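Local coordinates for protein DYNE7 (Micromonospora chersina, PDB 2XEM) that acts as the hot-dog fold thioesterase of dynemicin biosynthesis, probably hydrolysing the thioester of a polyene intermediate of the enediyne pathway, at residues 33-37 with 66-70; 48-52 with 135-141; 85-90 with 142-147. All coordinates share one frame. Residue numbers count along the deposited sequence, not the author numbering.

Contact 1: residues 33-37 with 66-70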
ATOM      1  N   TYR D  33       5.669   7.278   4.792  1.00 17.47           N
ATOM      2  CA  TYR D  33       5.663   8.606   5.420  1.00 17.15           C
ATOM      3  C   TYR D  33       4.824   9.612   4.616  1.00 21.03           C
ATOM      4  O   TYR D  33       4.207  10.512   5.197  1.00 20.87           O
ATOM      5  CB  TYR D  33       7.097   9.117   5.591  1.00 18.63           C
ATOM      6  CG  TYR D  33       7.890   8.385   6.652  1.00 21.61           C
ATOM      7  CD1 TYR D  33       8.118   8.962   7.897  1.00 23.87           C
ATOM      8  CD2 TYR D  33       8.464   7.133   6.391  1.00 21.55           C
ATOM      9  CE1 TYR D  33       8.916   8.327   8.846  1.00 24.34           C
ATOM     10  CE2 TYR D  33       9.248   6.484   7.340  1.00 21.53           C
ATOM     11  CZ  TYR D  33       9.480   7.089   8.562  1.00 22.83           C
ATOM     12  OH  TYR D  33      10.267   6.460   9.487  1.00 24.38           O
ATOM     13  N   LEU D  34       4.806   9.463   3.292  1.00 17.31           N
ATOM     14  CA  LEU D  34       3.968  10.301   2.418  1.00 16.03           C
ATOM     15  C   LEU D  34       2.511   9.935   2.509  1.00 18.29           C
ATOM     16  O   LEU D  34       1.705  10.843   2.527  1.00 16.98           O
ATOM     17  CB  LEU D  34       4.464  10.297   0.939  1.00 15.62           C
ATOM     18  CG  LEU D  34       5.768  11.087   0.666  1.00 18.56           C
ATOM     19  CD1 LEU D  34       5.740  12.483   1.283  1.00 17.89           C
ATOM     20  CD2 LEU D  34       7.024  10.303   1.127  1.00 18.96           C
ATOM     21  N   HIS D  35       2.155   8.624   2.607  1.00 14.75           N
ATOM     22  CA  HIS D  35       0.778   8.207   2.880  1.00 14.65           C
ATOM     23  C   HIS D  35       0.262   8.861   4.142  1.00 19.13           C
ATOM     24  O   HIS D  35      -0.873   9.319   4.160  1.00 18.13           O
ATOM     25  CB  HIS D  35       0.641   6.671   3.033  1.00 15.23           C
ATOM     26  CG  HIS D  35       0.775   5.934   1.759  1.00 17.87           C
ATOM     27  ND1 HIS D  35      -0.317   5.484   1.089  1.00 20.65           N
ATOM     28  CD2 HIS D  35       1.889   5.539   1.109  1.00 20.69           C
ATOM     29  CE1 HIS D  35       0.146   4.865   0.022  1.00 20.76           C
ATOM     30  NE2 HIS D  35       1.475   4.894  -0.009  1.00 21.00           N
ATOM     31  N   TRP D  36       1.108   8.907   5.200  1.00 17.19           N
ATOM     32  CA  TRP D  36       0.742   9.445   6.499  1.00 16.08           C
ATOM     33  C   TRP D  36       0.376  10.930   6.469  1.00 18.80           C
ATOM     34  O   TRP D  36      -0.429  11.356   7.290  1.00 15.63           O
ATOM     35  CB  TRP D  36       1.841   9.194   7.528  1.00 15.22           C
ATOM     36  CG  TRP D  36       2.174   7.751   7.777  1.00 16.45           C
ATOM     37  CD1 TRP D  36       1.453   6.647   7.399  1.00 19.02           C
ATOM     38  CD2 TRP D  36       3.327   7.264   8.461  1.00 16.76           C
ATOM     39  NE1 TRP D  36       2.102   5.506   7.784  1.00 18.27           N
ATOM     40  CE2 TRP D  36       3.257   5.851   8.443  1.00 19.74           C
ATOM     41  CE3 TRP D  36       4.422   7.889   9.102  1.00 18.26           C
ATOM     42  CZ2 TRP D  36       4.229   5.053   9.041  1.00 19.68           C
ATOM     43  CZ3 TRP D  36       5.414   7.092   9.658  1.00 19.38           C
ATOM     44  CH2 TRP D  36       5.306   5.695   9.640  1.00 20.27           C
ATOM     45  N   GLN D  37       0.953  11.701   5.530  1.00 18.24           N
ATOM     46  CA  GLN D  37       0.558  13.106   5.269  1.00 18.09           C
ATOM     47  C   GLN D  37      -0.898  13.170   4.826  1.00 20.52           C
ATOM     48  O   GLN D  37      -1.643  14.025   5.302  1.00 19.90           O
ATOM     49  CB  GLN D  37       1.447  13.722   4.181  1.00 19.34           C
ATOM     50  CG  GLN D  37       2.865  13.950   4.649  1.00 18.25           C
ATOM     51  CD  GLN D  37       3.730  14.625   3.617  1.00 20.65           C
ATOM     52  OE1 GLN D  37       3.301  14.978   2.523  1.00 18.21           O
ATOM     53  NE2 GLN D  37       4.985  14.817   3.950  1.00 15.30           N
ATOM     54  N   ASP D  66       2.749  19.309  -4.809  1.00 18.60           N
ATOM     55  CA  ASP D  66       4.075  18.768  -4.496  1.00 18.64           C
ATOM     56  C   ASP D  66       4.093  18.191  -3.088  1.00 21.42           C
ATOM     57  O   ASP D  66       3.187  18.460  -2.302  1.00 22.51           O
ATOM     58  CB  ASP D  66       5.183  19.832  -4.660  1.00 22.04           C
ATOM     59  CG  ASP D  66       4.964  21.140  -3.901  1.00 33.78           C
ATOM     60  OD1 ASP D  66       5.005  22.190  -4.533  1.00 42.14           O
ATOM     61  OD2 ASP D  66       4.748  21.096  -2.670  1.00 27.82           O
ATOM     62  N   CYS D  67       5.092  17.375  -2.787  1.00 17.78           N
ATOM     63  CA  CYS D  67       5.328  16.865  -1.446  1.00 16.86           C
ATOM     64  C   CYS D  67       6.826  16.584  -1.274  1.00 19.43           C
ATOM     65  O   CYS D  67       7.568  16.484  -2.256  1.00 17.43           O
ATOM     66  CB  CYS D  67       4.492  15.620  -1.182  1.00 16.69           C
ATOM     67  SG  CYS D  67       5.001  14.189  -2.161  1.00 20.48           S
ATOM     68  N   HIS D  68       7.251  16.472  -0.015  1.00 16.45           N
ATOM     69  CA  HIS D  68       8.651  16.372   0.372  1.00 16.71           C
ATOM     70  C   HIS D  68       8.728  15.629   1.707  1.00 19.35           C
ATOM     71  O   HIS D  68       7.819  15.755   2.539  1.00 14.80           O
ATOM     72  CB  HIS D  68       9.268  17.777   0.501  1.00 18.22           C
ATOM     73  CG  HIS D  68      10.767  17.753   0.526  1.00 22.81           C
ATOM     74  ND1 HIS D  68      11.468  17.661   1.717  1.00 25.19           N
ATOM     75  CD2 HIS D  68      11.650  17.729  -0.503  1.00 25.84           C
ATOM     76  CE1 HIS D  68      12.748  17.611   1.375  1.00 25.03           C
ATOM     77  NE2 HIS D  68      12.906  17.645   0.050  1.00 26.03           N
ATOM     78  N   ALA D  69       9.787  14.847   1.899  1.00 17.18           N
ATOM     79  CA  ALA D  69      10.124  14.273   3.200  1.00 17.69           C
ATOM     80  C   ALA D  69      11.625  14.240   3.387  1.00 21.20           C
ATOM     81  O   ALA D  69      12.354  14.027   2.422  1.00 16.54           O
ATOM     82  CB  ALA D  69       9.536  12.868   3.360  1.00 18.68           C
ATOM     83  N   ASP D  70      12.088  14.548   4.620  1.00 19.28           N
ATOM     84  CA  ASP D  70      13.473  14.375   5.078  1.00 18.45           C
ATOM     85  C   ASP D  70      13.465  13.324   6.174  1.00 20.80           C
ATOM     86  O   ASP D  70      12.671  13.441   7.109  1.00 21.12           O
ATOM     87  CB  ASP D  70      14.016  15.700   5.644  1.00 19.62           C
ATOM     88  CG  ASP D  70      14.248  16.733   4.566  1.00 24.75           C
ATOM     89  OD1 ASP D  70      15.220  16.583   3.802  1.00 26.21           O
ATOM     90  OD2 ASP D  70      13.462  17.692   4.485  1.00 25.40           O
TER
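Here the central helix of the hot-dog fold, the "sausage", lies against the antiparallel sheet that wraps it. Residues 33-37 are a turn near the start of helix 32-48, and residues 66-70 belong to strand 60-71. The two short axes approach to 9.3 Å with an angle of 128° between their N-to-C directions, so the helix runs obliquely against the strand.

Follow the strand from Asp66. This residue makes no contact with the helix turn; its OD2 bonds Thr118 on the adjacent strand 110-124. Cys67 is the first to turn its side chain inward, and its SG lies 3.9 Å from Leu34 CD1, while its CB sits 3.9 Å from Gln37 OE1. At His68 the side chain points away from the helix, and its ring meets His68 of the second subunit. That subunit's strand pairs antiparallel with residues 66-70, carrying the sheet across the interface. The backbone of His68 still serves the helix, because its carbonyl O lies 4.1 Å from Leu34 CD1 and accepts a weak hydrogen bond from Gln37. Ala69 points toward the helix again: the closest CA pair is Leu34 and Ala69, at 7.4 Å, and Leu34 CD2 reaches Ala69 CB at 4.2 Å. Leu34 thus spans the two inward-facing residues, Cys67 and Ala69.

Gln37 adds the polar element in this buried layer. Its amide also bonds the hydroxyl of Tyr101, its stronger partner, whereas Gln37 NE2 to His68 O measures 3.3 Å.

Contact 2: residues 48-52 with 135-141; sequences HAPGV and PAELRRA
Residues 48-52 form a tight corner between two helices. His48 ends helix 32-48, Ala49 leaves helical geometry at phi/psi -140/55 and is at once the N-cap residue of the next helix, and Pro50, Gly51 and Val52 are helical. Facing them, Pro135 (-55/142) is the N-cap residue of helix 136-143, and residues 136-141 are regular helix. The register is set by His48 CA to Ala141 CA at 5.7 Å and Ala49 CA to Leu138 CA at 5.6 Å.

Glu137 dominates the polar side. Chi1 and chi2, both t, extend its chain to the first turn of helix 50-55, and chi3 at -158° sets the tilt of the carboxylate plane. Two weak hydrogen bonds result: Gly51 N to Glu137 OE1 at 3.3 Å, and Val52 N to Glu137 OE2 at 3.0 Å. Gly51 CA is only 3.1 Å from Glu137 OE2, and a CB there would clash with that oxygen. Pro50 CD packs 3.3 Å from Glu137 OE1. The C-terminal helix of the hot-dog domain thus offers a carboxylate to first-turn amides of another helix.

Beneath it lies the apolar part. Val52, chi1 t, directs CG2 to Pro135 CB and to Leu138 CB, both at 3.9 Å; Leu60 of strand 60-71 also borders Val52 and Pro135. Leu138 takes chi1 t and chi2 p, with CD1 4.4 Å from Ala49 CB, and also packs on Phe44 and Leu45 of helix 32-48. Ala141 CB approaches Ala49 CB at 4.4 Å and His48 O at 3.5 Å. The backbone corner leaves His48 CB 3.9 Å from Ala141 CB, and with chi1 m the imidazole meets the rings of Phe44 and Tyr11.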
ATOM      1  N   HIS D  48     -11.891  19.061  12.158  1.00 28.90           N
ATOM      2  CA  HIS D  48     -11.904  20.530  12.234  1.00 28.70           C
ATOM      3  C   HIS D  48     -12.588  21.211  11.060  1.00 31.33           C
ATOM      4  O   HIS D  48     -12.848  22.402  11.121  1.00 29.41           O
ATOM      5  CB  HIS D  48     -10.463  21.076  12.452  1.00 28.68           C
ATOM      6  CG  HIS D  48      -9.838  20.594  13.722  1.00 32.71           C
ATOM      7  ND1 HIS D  48     -10.428  20.833  14.957  1.00 35.85           N
ATOM      8  CD2 HIS D  48      -8.715  19.868  13.914  1.00 34.11           C
ATOM      9  CE1 HIS D  48      -9.639  20.261  15.851  1.00 35.36           C
ATOM     10  NE2 HIS D  48      -8.596  19.666  15.271  1.00 34.69           N
ATOM     11  N   ALA D  49     -12.835  20.476   9.976  1.00 29.18           N
ATOM     12  CA  ALA D  49     -13.510  21.020   8.805  1.00 28.84           C
ATOM     13  C   ALA D  49     -14.502  19.985   8.227  1.00 31.14           C
ATOM     14  O   ALA D  49     -14.404  19.648   7.045  1.00 29.78           O
ATOM     15  CB  ALA D  49     -12.477  21.462   7.761  1.00 28.98           C
ATOM     16  N   PRO D  50     -15.466  19.456   9.042  1.00 29.46           N
ATOM     17  CA  PRO D  50     -16.328  18.362   8.546  1.00 29.53           C
ATOM     18  C   PRO D  50     -17.190  18.697   7.328  1.00 32.35           C
ATOM     19  O   PRO D  50     -17.539  17.789   6.589  1.00 32.52           O
ATOM     20  CB  PRO D  50     -17.191  18.009   9.775  1.00 31.93           C
ATOM     21  CG  PRO D  50     -17.241  19.261  10.576  1.00 35.56           C
ATOM     22  CD  PRO D  50     -15.857  19.840  10.422  1.00 30.80           C
ATOM     23  N   GLY D  51     -17.549  19.973   7.147  1.00 29.42           N
ATOM     24  CA  GLY D  51     -18.285  20.433   5.970  1.00 29.85           C
ATOM     25  C   GLY D  51     -17.484  20.226   4.699  1.00 37.92           C
ATOM     26  O   GLY D  51     -18.042  19.821   3.676  1.00 40.57           O
ATOM     27  N   VAL D  52     -16.157  20.481   4.759  1.00 32.56           N
ATOM     28  CA  VAL D  52     -15.223  20.259   3.646  1.00 31.04           C
ATOM     29  C   VAL D  52     -15.112  18.752   3.347  1.00 34.44           C
ATOM     30  O   VAL D  52     -15.156  18.357   2.183  1.00 31.82           O
ATOM     31  CB  VAL D  52     -13.830  20.912   3.889  1.00 32.55           C
ATOM     32  CG1 VAL D  52     -12.897  20.667   2.717  1.00 31.23           C
ATOM     33  CG2 VAL D  52     -13.943  22.406   4.191  1.00 32.74           C
ATOM     34  N   PRO D 135     -12.166  26.668   0.811  1.00 26.48           N
ATOM     35  CA  PRO D 135     -13.412  26.929   1.570  1.00 25.75           C
ATOM     36  C   PRO D 135     -13.129  27.659   2.881  1.00 26.86           C
ATOM     37  O   PRO D 135     -12.118  27.384   3.521  1.00 23.72           O
ATOM     38  CB  PRO D 135     -13.995  25.519   1.810  1.00 26.77           C
ATOM     39  CG  PRO D 135     -13.415  24.677   0.681  1.00 31.68           C
ATOM     40  CD  PRO D 135     -12.021  25.227   0.482  1.00 26.18           C
ATOM     41  N   ALA D 136     -14.017  28.596   3.268  1.00 27.22           N
ATOM     42  CA  ALA D 136     -13.872  29.415   4.483  1.00 27.31           C
ATOM     43  C   ALA D 136     -13.612  28.555   5.734  1.00 29.64           C
ATOM     44  O   ALA D 136     -12.727  28.871   6.522  1.00 28.07           O
ATOM     45  CB  ALA D 136     -15.106  30.265   4.670  1.00 28.99           C
ATOM     46  N   GLU D 137     -14.341  27.426   5.857  1.00 26.64           N
ATOM     47  CA  GLU D 137     -14.249  26.507   6.987  1.00 25.85           C
ATOM     48  C   GLU D 137     -12.834  25.931   7.132  1.00 29.66           C
ATOM     49  O   GLU D 137     -12.331  25.823   8.260  1.00 29.71           O
ATOM     50  CB  GLU D 137     -15.271  25.377   6.813  1.00 27.15           C
ATOM     51  CG  GLU D 137     -15.315  24.420   7.987  1.00 32.21           C
ATOM     52  CD  GLU D 137     -16.199  23.203   7.800  1.00 44.02           C
ATOM     53  OE1 GLU D 137     -16.599  22.619   8.826  1.00 41.26           O
ATOM     54  OE2 GLU D 137     -16.512  22.843   6.645  1.00 37.03           O
ATOM     55  N   LEU D 138     -12.204  25.574   5.992  1.00 22.75           N
ATOM     56  CA  LEU D 138     -10.860  25.030   5.957  1.00 20.80           C
ATOM     57  C   LEU D 138      -9.820  26.125   6.261  1.00 24.58           C
ATOM     58  O   LEU D 138      -8.914  25.886   7.044  1.00 22.31           O
ATOM     59  CB  LEU D 138     -10.594  24.350   4.590  1.00 19.90           C
ATOM     60  CG  LEU D 138      -9.231  23.693   4.359  1.00 23.62           C
ATOM     61  CD1 LEU D 138      -8.840  22.737   5.542  1.00 24.66           C
ATOM     62  CD2 LEU D 138      -9.234  22.929   3.043  1.00 22.19           C
ATOM     63  N   ARG D 139      -9.957  27.314   5.653  1.00 23.19           N
ATOM     64  CA  ARG D 139      -9.124  28.484   5.966  1.00 25.04           C
ATOM     65  C   ARG D 139      -9.101  28.725   7.492  1.00 30.73           C
ATOM     66  O   ARG D 139      -8.029  28.789   8.102  1.00 30.74           O
ATOM     67  CB  ARG D 139      -9.678  29.745   5.239  1.00 26.05           C
ATOM     68  CG  ARG D 139      -8.714  30.929   5.234  1.00 47.64           C
ATOM     69  CD  ARG D 139      -9.425  32.274   5.315  1.00 66.87           C
ATOM     70  NE  ARG D 139      -8.510  33.397   5.568  1.00 79.76           N
ATOM     71  CZ  ARG D 139      -8.066  33.771   6.772  1.00 93.82           C
ATOM     72  NH1 ARG D 139      -8.411  33.089   7.860  1.00 79.38           N
ATOM     73  NH2 ARG D 139      -7.261  34.819   6.891  1.00 77.36           N
ATOM     74  N   ARG D 140     -10.298  28.825   8.082  1.00 27.26           N
ATOM     75  CA  ARG D 140     -10.570  28.987   9.502  1.00 28.79           C
ATOM     76  C   ARG D 140      -9.852  27.894  10.348  1.00 30.28           C
ATOM     77  O   ARG D 140      -9.148  28.201  11.302  1.00 29.87           O
ATOM     78  CB  ARG D 140     -12.103  28.915   9.683  1.00 31.22           C
ATOM     79  CG  ARG D 140     -12.667  29.633  10.852  1.00 32.67           C
ATOM     80  CD  ARG D 140     -14.143  29.950  10.661  1.00 34.39           C
ATOM     81  NE  ARG D 140     -15.010  28.758  10.635  1.00 35.05           N
ATOM     82  CZ  ARG D 140     -15.893  28.483   9.674  1.00 42.59           C
ATOM     83  NH1 ARG D 140     -16.047  29.307   8.643  1.00 38.82           N
ATOM     84  NH2 ARG D 140     -16.624  27.385   9.733  1.00 27.64           N
ATOM     85  N   ALA D 141     -10.008  26.637   9.963  1.00 26.11           N
ATOM     86  CA  ALA D 141      -9.453  25.484  10.685  1.00 23.75           C
ATOM     87  C   ALA D 141      -7.895  25.455  10.621  1.00 27.69           C
ATOM     88  O   ALA D 141      -7.228  25.310  11.662  1.00 27.57           O
ATOM     89  CB  ALA D 141     -10.049  24.196  10.133  1.00 22.44           C
TER

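Contact 3: residues 85-90 with 142-147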
ATOM      1  N   MET D  85       1.011  18.232  12.177  1.00 23.00           N
ATOM      2  CA  MET D  85       0.804  19.091  11.020  1.00 23.16           C
ATOM      3  C   MET D  85       0.698  20.574  11.387  1.00 24.25           C
ATOM      4  O   MET D  85       0.019  20.946  12.345  1.00 22.82           O
ATOM      5  CB  MET D  85      -0.435  18.648  10.246  1.00 26.17           C
ATOM      6  CG  MET D  85      -0.582  19.316   8.895  1.00 32.58           C
ATOM      7  SD  MET D  85      -2.029  18.690   8.014  1.00 40.63           S
ATOM      8  CE  MET D  85      -3.365  19.459   9.043  1.00 37.63           C
ATOM      9  N   MET D  86       1.332  21.421  10.581  1.00 20.85           N
ATOM     10  CA  MET D  86       1.189  22.878  10.687  1.00 22.14           C
ATOM     11  C   MET D  86       0.919  23.505   9.337  1.00 24.61           C
ATOM     12  O   MET D  86       1.383  22.991   8.320  1.00 23.74           O
ATOM     13  CB  MET D  86       2.458  23.486  11.291  1.00 26.03           C
ATOM     14  CG  MET D  86       2.652  23.062  12.727  1.00 31.29           C
ATOM     15  SD  MET D  86       3.691  24.093  13.696  1.00 39.96           S
ATOM     16  CE  MET D  86       2.553  25.469  14.042  1.00 36.45           C
ATOM     17  N   LEU D  87       0.173  24.614   9.330  1.00 21.51           N
ATOM     18  CA  LEU D  87       0.009  25.432   8.138  1.00 22.67           C
ATOM     19  C   LEU D  87       1.255  26.290   7.910  1.00 27.80           C
ATOM     20  O   LEU D  87       1.632  27.080   8.773  1.00 26.81           O
ATOM     21  CB  LEU D  87      -1.256  26.311   8.223  1.00 23.95           C
ATOM     22  CG  LEU D  87      -1.497  27.310   7.088  1.00 28.52           C
ATOM     23  CD1 LEU D  87      -1.911  26.593   5.843  1.00 29.06           C
ATOM     24  CD2 LEU D  87      -2.543  28.360   7.483  1.00 30.81           C
ATOM     25  N   ASP D  88       1.904  26.123   6.742  1.00 27.71           N
ATOM     26  CA  ASP D  88       3.013  27.006   6.329  1.00 27.98           C
ATOM     27  C   ASP D  88       2.528  28.268   5.682  1.00 31.35           C
ATOM     28  O   ASP D  88       3.002  29.351   6.018  1.00 30.53           O
ATOM     29  CB  ASP D  88       3.968  26.287   5.379  1.00 29.69           C
ATOM     30  CG  ASP D  88       4.769  25.206   6.039  1.00 52.58           C
ATOM     31  OD1 ASP D  88       4.785  25.154   7.294  1.00 57.43           O
ATOM     32  OD2 ASP D  88       5.418  24.431   5.314  1.00 59.68           O
ATOM     33  N   ARG D  89       1.612  28.129   4.719  1.00 30.34           N
ATOM     34  CA  ARG D  89       1.020  29.277   4.042  1.00 33.12           C
ATOM     35  C   ARG D  89      -0.208  28.888   3.245  1.00 38.01           C
ATOM     36  O   ARG D  89      -0.337  27.743   2.784  1.00 34.49           O
ATOM     37  CB  ARG D  89       2.051  30.077   3.197  1.00 36.89           C
ATOM     38  CG  ARG D  89       2.734  29.285   2.101  1.00 49.02           C
ATOM     39  CD  ARG D  89       4.156  29.757   1.867  1.00 68.96           C
ATOM     40  NE  ARG D  89       5.143  28.807   2.402  1.00 84.27           N
ATOM     41  CZ  ARG D  89       5.574  27.721   1.764  1.00 97.81           C
ATOM     42  NH1 ARG D  89       5.110  27.422   0.554  1.00 79.16           N
ATOM     43  NH2 ARG D  89       6.465  26.919   2.334  1.00 89.44           N
ATOM     44  N   LEU D  90      -1.109  29.850   3.119  1.00 37.78           N
ATOM     45  CA  LEU D  90      -2.316  29.766   2.331  1.00 40.79           C
ATOM     46  C   LEU D  90      -2.143  30.821   1.289  1.00 50.50           C
ATOM     47  O   LEU D  90      -2.014  31.994   1.633  1.00 52.13           O
ATOM     48  CB  LEU D  90      -3.535  30.045   3.217  1.00 42.05           C
ATOM     49  CG  LEU D  90      -4.761  29.263   2.832  1.00 48.74           C
ATOM     50  CD1 LEU D  90      -5.024  28.118   3.821  1.00 48.34           C
ATOM     51  CD2 LEU D  90      -5.975  30.196   2.679  1.00 53.53           C
ATOM     52  N   LEU D 142      -7.319  25.629   9.411  1.00 24.57           N
ATOM     53  CA  LEU D 142      -5.848  25.640   9.233  1.00 24.37           C
ATOM     54  C   LEU D 142      -5.159  26.818   9.919  1.00 27.52           C
ATOM     55  O   LEU D 142      -4.054  26.649  10.420  1.00 25.34           O
ATOM     56  CB  LEU D 142      -5.459  25.648   7.763  1.00 24.65           C
ATOM     57  CG  LEU D 142      -5.709  24.400   6.937  1.00 28.15           C
ATOM     58  CD1 LEU D 142      -5.677  24.769   5.490  1.00 27.57           C
ATOM     59  CD2 LEU D 142      -4.686  23.282   7.256  1.00 28.65           C
ATOM     60  N   SER D 143      -5.807  28.006   9.961  1.00 25.51           N
ATOM     61  CA  SER D 143      -5.199  29.199  10.554  1.00 26.61           C
ATOM     62  C   SER D 143      -4.916  29.054  12.045  1.00 29.80           C
ATOM     63  O   SER D 143      -4.053  29.743  12.564  1.00 30.13           O
ATOM     64  CB  SER D 143      -6.024  30.440  10.239  1.00 33.90           C
ATOM     65  OG  SER D 143      -6.015  30.618   8.833  1.00 44.75           O
ATOM     66  N   ARG D 144      -5.563  28.110  12.715  1.00 26.39           N
ATOM     67  CA  ARG D 144      -5.297  27.819  14.136  1.00 26.92           C
ATOM     68  C   ARG D 144      -3.945  27.135  14.352  1.00 28.87           C
ATOM     69  O   ARG D 144      -3.444  27.113  15.473  1.00 27.60           O
ATOM     70  CB  ARG D 144      -6.430  26.988  14.751  1.00 29.01           C
ATOM     71  CG  ARG D 144      -7.784  27.708  14.705  1.00 40.17           C
ATOM     72  CD  ARG D 144      -8.810  27.151  15.686  1.00 51.14           C
ATOM     73  NE  ARG D 144      -9.116  25.737  15.440  1.00 60.59           N
ATOM     74  CZ  ARG D 144     -10.109  25.299  14.674  1.00 79.92           C
ATOM     75  NH1 ARG D 144     -10.915  26.159  14.063  1.00 67.53           N
ATOM     76  NH2 ARG D 144     -10.309  23.998  14.517  1.00 71.48           N
ATOM     77  N   TYR D 145      -3.351  26.584  13.268  1.00 25.27           N
ATOM     78  CA  TYR D 145      -2.065  25.881  13.311  1.00 25.32           C
ATOM     79  C   TYR D 145      -1.007  26.558  12.432  1.00 27.19           C
ATOM     80  O   TYR D 145      -0.117  25.871  11.915  1.00 26.67           O
ATOM     81  CB  TYR D 145      -2.249  24.396  12.909  1.00 24.69           C
ATOM     82  CG  TYR D 145      -3.288  23.690  13.754  1.00 27.12           C
ATOM     83  CD1 TYR D 145      -2.966  23.176  15.010  1.00 29.39           C
ATOM     84  CD2 TYR D 145      -4.612  23.621  13.347  1.00 27.38           C
ATOM     85  CE1 TYR D 145      -3.922  22.540  15.800  1.00 28.50           C
ATOM     86  CE2 TYR D 145      -5.579  22.999  14.135  1.00 28.61           C
ATOM     87  CZ  TYR D 145      -5.229  22.448  15.351  1.00 37.81           C
ATOM     88  OH  TYR D 145      -6.201  21.830  16.101  1.00 45.16           O
ATOM     89  N   ALA D 146      -1.133  27.874  12.223  1.00 24.17           N
ATOM     90  CA  ALA D 146      -0.183  28.644  11.415  1.00 25.35           C
ATOM     91  C   ALA D 146       1.229  28.696  12.014  1.00 30.00           C
ATOM     92  O   ALA D 146       1.414  28.990  13.202  1.00 29.13           O
ATOM     93  CB  ALA D 146      -0.694  30.063  11.149  1.00 26.55           C
ATOM     94  N   VAL D 147       2.221  28.405  11.162  1.00 27.23           N
ATOM     95  CA  VAL D 147       3.643  28.613  11.460  1.00 27.84           C
ATOM     96  C   VAL D 147       3.841  30.125  11.632  1.00 32.07           C
ATOM     97  O   VAL D 147       3.268  30.885  10.866  1.00 31.88           O
ATOM     98  CB  VAL D 147       4.523  27.995  10.325  1.00 30.38           C
ATOM     99  CG1 VAL D 147       5.974  28.494  10.367  1.00 30.23           C
ATOM    100  CG2 VAL D 147       4.475  26.475  10.383  1.00 28.78           C
TER
HETATM  101  O   HOH W   1       1.704  30.586   8.675  1.00 36.61           O
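Leu87 lies over the end of the C-terminal helix, its CD2 4.0 Å from Leu142 CB and 4.4 Å from Ala146 CB, and its CB 3.6 Å from Leu142 O. It belongs to strand 80-91 of the hot-dog sheet, and the chain leaving helix 136-143 pairs in parallel with that strand through a single beta bridge, Leu87 with Ala146, CA to CA 4.6 Å.

A type I beta turn from Ser143 to Ala146, with a weak bond from Ala146 N to Ser143 O at 3.5 Å, brings the backbone into place; one residue earlier, Tyr145 N bonds Leu142 O at 2.9 Å. Leu87 then uses both of its backbone groups: Leu87 N donates to Tyr145 O at 2.9 Å and Leu87 O accepts from Val147 N at 2.8 Å.

Side chains extend the contact. Leu142 CD1 meets Leu90 CD1 at 3.8 Å and, toward the interior, Leu142 CD2 meets Met85 CE at 4.4 Å; Phe44 of helix 32-48 touches both Met85 and Leu142. Met86 CB packs against Val147 CG2 at 3.7 Å, and Met86 CE reaches Tyr145 O at 3.4 Å.

At Asp88 and Arg89, both opposite Ala96 on strand 94-105, the strand forms a classic beta bulge. Asp88 OD1 bonds Ser98 OG. Past the bridge a water takes over, donating to Asp88 O at 3.2 Å and to Val147 O at 2.7 Å.

How the contacts relate
From the N terminus, the chain runs through helix 32-48, turns into helix 50-55 and enters strand 60-71, where contact 1 closes a short loop by packing that strand obliquely against the central helix. Contact 2 opens inside this loop, at the corner between the helices, and closes only at helix 136-143, so contacts 1 and 2 cross. Contact 3 opens after contact 1 has closed, on strand 80-91, and closes just beyond contact 2, crossing it as well. Contacts 2 and 3 share helix 136-143 and touch, with Arg139 CG 3.8 Å from Leu90 CD2. Together they tie the C-terminal segment to the end of the central helix and to the sheet that contact 1 also reaches.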